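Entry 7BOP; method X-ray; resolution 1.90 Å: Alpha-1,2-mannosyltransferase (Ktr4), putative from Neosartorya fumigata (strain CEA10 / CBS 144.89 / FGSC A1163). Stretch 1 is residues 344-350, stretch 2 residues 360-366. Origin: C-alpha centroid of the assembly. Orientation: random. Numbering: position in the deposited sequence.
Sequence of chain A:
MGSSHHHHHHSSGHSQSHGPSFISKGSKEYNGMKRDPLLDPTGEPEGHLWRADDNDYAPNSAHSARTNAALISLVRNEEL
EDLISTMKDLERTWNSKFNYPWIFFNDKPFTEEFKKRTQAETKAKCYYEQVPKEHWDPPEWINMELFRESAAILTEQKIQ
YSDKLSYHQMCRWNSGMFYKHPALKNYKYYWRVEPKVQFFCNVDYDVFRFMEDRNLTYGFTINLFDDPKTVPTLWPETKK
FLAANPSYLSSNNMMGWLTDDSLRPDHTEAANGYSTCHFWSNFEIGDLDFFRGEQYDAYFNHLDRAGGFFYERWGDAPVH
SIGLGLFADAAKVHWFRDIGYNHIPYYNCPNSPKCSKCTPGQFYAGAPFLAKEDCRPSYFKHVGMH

Stretch 1 344-350: IPYYNCP
Stretch 2 360-366: PGQFYAG

How do the two backbones run past each other? They are antiparallel: the CA atoms of Pro345 and Ala365 lie 5.5 Å apart, those of Tyr346 and Tyr364 4.6 Å, those of Tyr347 and Phe363 5.1 Å, and those of Cys349 and Pro360 4.7 Å. Residues 346-348 form a strand, whereas 360-366 has no regular helix or strand and meets it in a single beta bridge, Tyr346 with Tyr364. A cis peptide bond precedes Pro345 (phi/psi -108/23), after which Tyr346 (-117/159), Tyr347 (-136/146), Asn348 (-120/101) and Cys349 (-120/102) stay extended. On the other side Pro360 (-57/133) leads into Gly361 at 70/8, a positive phi that favours glycine. Gln362 (-89/113) is followed by a bend at Phe363 (-75/-36), and the chain extends again through Tyr364 (-139/156) and Ala365 (-122/123). Gly366 sits at 139/-153, where a CB would jam against the preceding carbonyl oxygen.

Which backbone hydrogen bonds fix this register? Two flank the bridge: Ala365 N donates to Pro345 O at 3.0 Å (161°), and Tyr347 N donates to Phe363 O at 2.9 Å, more bent at 139°. The same carbonyls also receive CA-H groups, Tyr364 CA lying 3.4 Å from Pro345 O and Tyr346 CA 3.3 Å from Phe363 O. Farther along, Gly361 N donates to Cys349 O at 3.0 Å (157°), and Pro360 CA approaches that oxygen at 3.2 Å. Between these two bonded regions a water fills the gap, accepting from Cys349 N at 2.8 Å and donating to Gln362 O at 3.0 Å, so both backbone groups find a polar partner without touching directly.

What brings the rings of Tyr346 and Phe363 together? Tyr346 is m (chi1 -56°, chi2 -62°). Phe363 points its CA-to-CB bond away, but its t rotamer (chi1 168°, chi2 63°) brings the ring end back. The planes are near parallel, at 19°, but slid apart, with centroids 4.8 Å apart and little overlap. Tyr346 CD1 lies over one face of the Phe363 ring, 3.4 Å from Phe363 CZ, an apolar contact. Tyr364 CB meets the Tyr346 ring edge, 3.9 Å from Tyr346 CD1, while its own p rotamer (chi1 69°, chi2 -85°) leads the phenol away.

How do the remaining side chains complete the contact? Tyr347, also m (chi1 -64°, chi2 78°), offers its ring edge to Ala365, with Tyr347 CE1 3.7 Å from Ala365 CB. Gln362 stretches out (chi1 -178°, chi2 -179°, chi3 -29°) and bonds within its own stretch, Gln362 NE2 donating to Tyr364 O at 2.9 Å and bracing the bend at Phe363. Cys349 points toward the other stretch with chi1 -178° (t). Its SG, covalently bonded elsewhere in the structure, rests 4.0 Å from Pro360 CD, on a C-gamma exo ring. Together the stretches bury 492 Å².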

# COMPACT_ATOMS: atom_id res chain seq x y z
N ILE A 344 -8.09 6.80 -7.87
CA ILE A 344 -9.44 6.57 -8.43
C ILE A 344 -9.87 5.13 -8.09
O ILE A 344 -9.07 4.23 -8.25
CB ILE A 344 -9.45 6.80 -9.97
CG1 ILE A 344 -9.25 8.28 -10.29
CG2 ILE A 344 -10.77 6.31 -10.60
CD1 ILE A 344 -8.75 8.56 -11.70
N PRO A 345 -11.09 4.88 -7.60
CA PRO A 345 -12.16 5.84 -7.35
C PRO A 345 -12.40 6.12 -5.85
O PRO A 345 -13.49 6.56 -5.49
CB PRO A 345 -13.36 5.10 -7.94
CG PRO A 345 -13.11 3.68 -7.52
CD PRO A 345 -11.61 3.50 -7.55
N TYR A 346 -11.40 5.89 -4.99
CA TYR A 346 -11.62 5.94 -3.53
C TYR A 346 -10.82 7.02 -2.82
O TYR A 346 -9.80 7.52 -3.34
CB TYR A 346 -11.35 4.57 -2.88
CG TYR A 346 -12.15 3.45 -3.48
CD1 TYR A 346 -13.55 3.45 -3.42
CD2 TYR A 346 -11.52 2.38 -4.10
CE1 TYR A 346 -14.29 2.41 -3.97
CE2 TYR A 346 -12.25 1.33 -4.65
CZ TYR A 346 -13.63 1.36 -4.59
OH TYR A 346 -14.33 0.33 -5.14
N TYR A 347 -11.30 7.38 -1.64
CA TYR A 347 -10.82 8.55 -0.89
C TYR A 347 -10.63 8.24 0.59
O TYR A 347 -11.36 7.45 1.17
CB TYR A 347 -11.83 9.70 -0.97
CG TYR A 347 -12.03 10.24 -2.35
CD1 TYR A 347 -12.84 9.56 -3.27
CD2 TYR A 347 -11.42 11.42 -2.76
CE1 TYR A 347 -13.02 10.04 -4.55
CE2 TYR A 347 -11.59 11.90 -4.04
CZ TYR A 347 -12.39 11.22 -4.93
OH TYR A 347 -12.55 11.68 -6.21
N ASN A 348 -9.63 8.89 1.16
CA ASN A 348 -9.53 9.13 2.58
C ASN A 348 -9.49 10.65 2.73
O ASN A 348 -8.46 11.28 2.46
CB ASN A 348 -8.28 8.51 3.18
CG ASN A 348 -8.13 8.82 4.64
OD1 ASN A 348 -8.80 8.25 5.49
ND2 ASN A 348 -7.27 9.78 4.95
N CYS A 349 -10.63 11.25 3.08
CA CYS A 349 -10.71 12.72 3.24
C CYS A 349 -11.12 13.07 4.66
O CYS A 349 -12.30 12.96 5.03
CB CYS A 349 -11.68 13.30 2.22
SG CYS A 349 -11.83 15.10 2.26
N PRO A 350 -10.15 13.50 5.49
CA PRO A 350 -10.48 13.86 6.85
C PRO A 350 -11.08 15.26 6.97
O PRO A 350 -10.87 16.11 6.10
CB PRO A 350 -9.14 13.80 7.56
CG PRO A 350 -8.17 14.22 6.51
CD PRO A 350 -8.71 13.69 5.21
N PRO A 360 -15.12 15.59 3.09
CA PRO A 360 -14.86 14.73 4.23
C PRO A 360 -15.81 13.55 4.35
O PRO A 360 -17.03 13.71 4.20
CB PRO A 360 -14.99 15.67 5.42
CG PRO A 360 -14.53 16.97 4.87
CD PRO A 360 -15.13 17.01 3.50
N GLY A 361 -15.25 12.37 4.58
CA GLY A 361 -16.03 11.16 4.76
C GLY A 361 -16.74 10.61 3.53
O GLY A 361 -17.53 9.69 3.67
N GLN A 362 -16.48 11.15 2.34
CA GLN A 362 -17.02 10.58 1.11
C GLN A 362 -16.02 9.55 0.64
O GLN A 362 -14.90 9.90 0.24
CB GLN A 362 -17.24 11.63 0.04
CG GLN A 362 -17.84 11.06 -1.24
CD GLN A 362 -18.04 12.11 -2.32
OE1 GLN A 362 -18.24 13.29 -2.03
NE2 GLN A 362 -17.98 11.67 -3.58
N PHE A 363 -16.43 8.29 0.68
CA PHE A 363 -15.55 7.15 0.43
C PHE A 363 -15.22 6.97 -1.07
O PHE A 363 -14.09 6.59 -1.41
CB PHE A 363 -16.17 5.88 1.02
CG PHE A 363 -15.50 4.61 0.58
CD1 PHE A 363 -14.18 4.36 0.91
CD2 PHE A 363 -16.19 3.67 -0.18
CE1 PHE A 363 -13.55 3.21 0.48
CE2 PHE A 363 -15.57 2.51 -0.60
CZ PHE A 363 -14.25 2.28 -0.27
N TYR A 364 -16.19 7.24 -1.94
CA TYR A 364 -16.08 6.90 -3.35
C TYR A 364 -16.61 8.01 -4.25
O TYR A 364 -17.45 8.81 -3.83
CB TYR A 364 -16.85 5.60 -3.65
CG TYR A 364 -18.36 5.77 -3.54
CD1 TYR A 364 -19.01 5.65 -2.31
CD2 TYR A 364 -19.13 6.06 -4.66
CE1 TYR A 364 -20.39 5.83 -2.20
CE2 TYR A 364 -20.50 6.24 -4.57
CZ TYR A 364 -21.13 6.12 -3.34
OH TYR A 364 -22.49 6.29 -3.27
N ALA A 365 -16.12 8.02 -5.49
CA ALA A 365 -16.71 8.81 -6.57
C ALA A 365 -17.07 7.84 -7.69
O ALA A 365 -16.20 7.12 -8.18
CB ALA A 365 -15.72 9.85 -7.07
N GLY A 366 -18.34 7.82 -8.08
CA GLY A 366 -18.83 6.91 -9.13
C GLY A 366 -20.18 6.35 -8.75
O GLY A 366 -20.92 6.96 -7.99
O HOH W 1 -13.18 10.07 2.71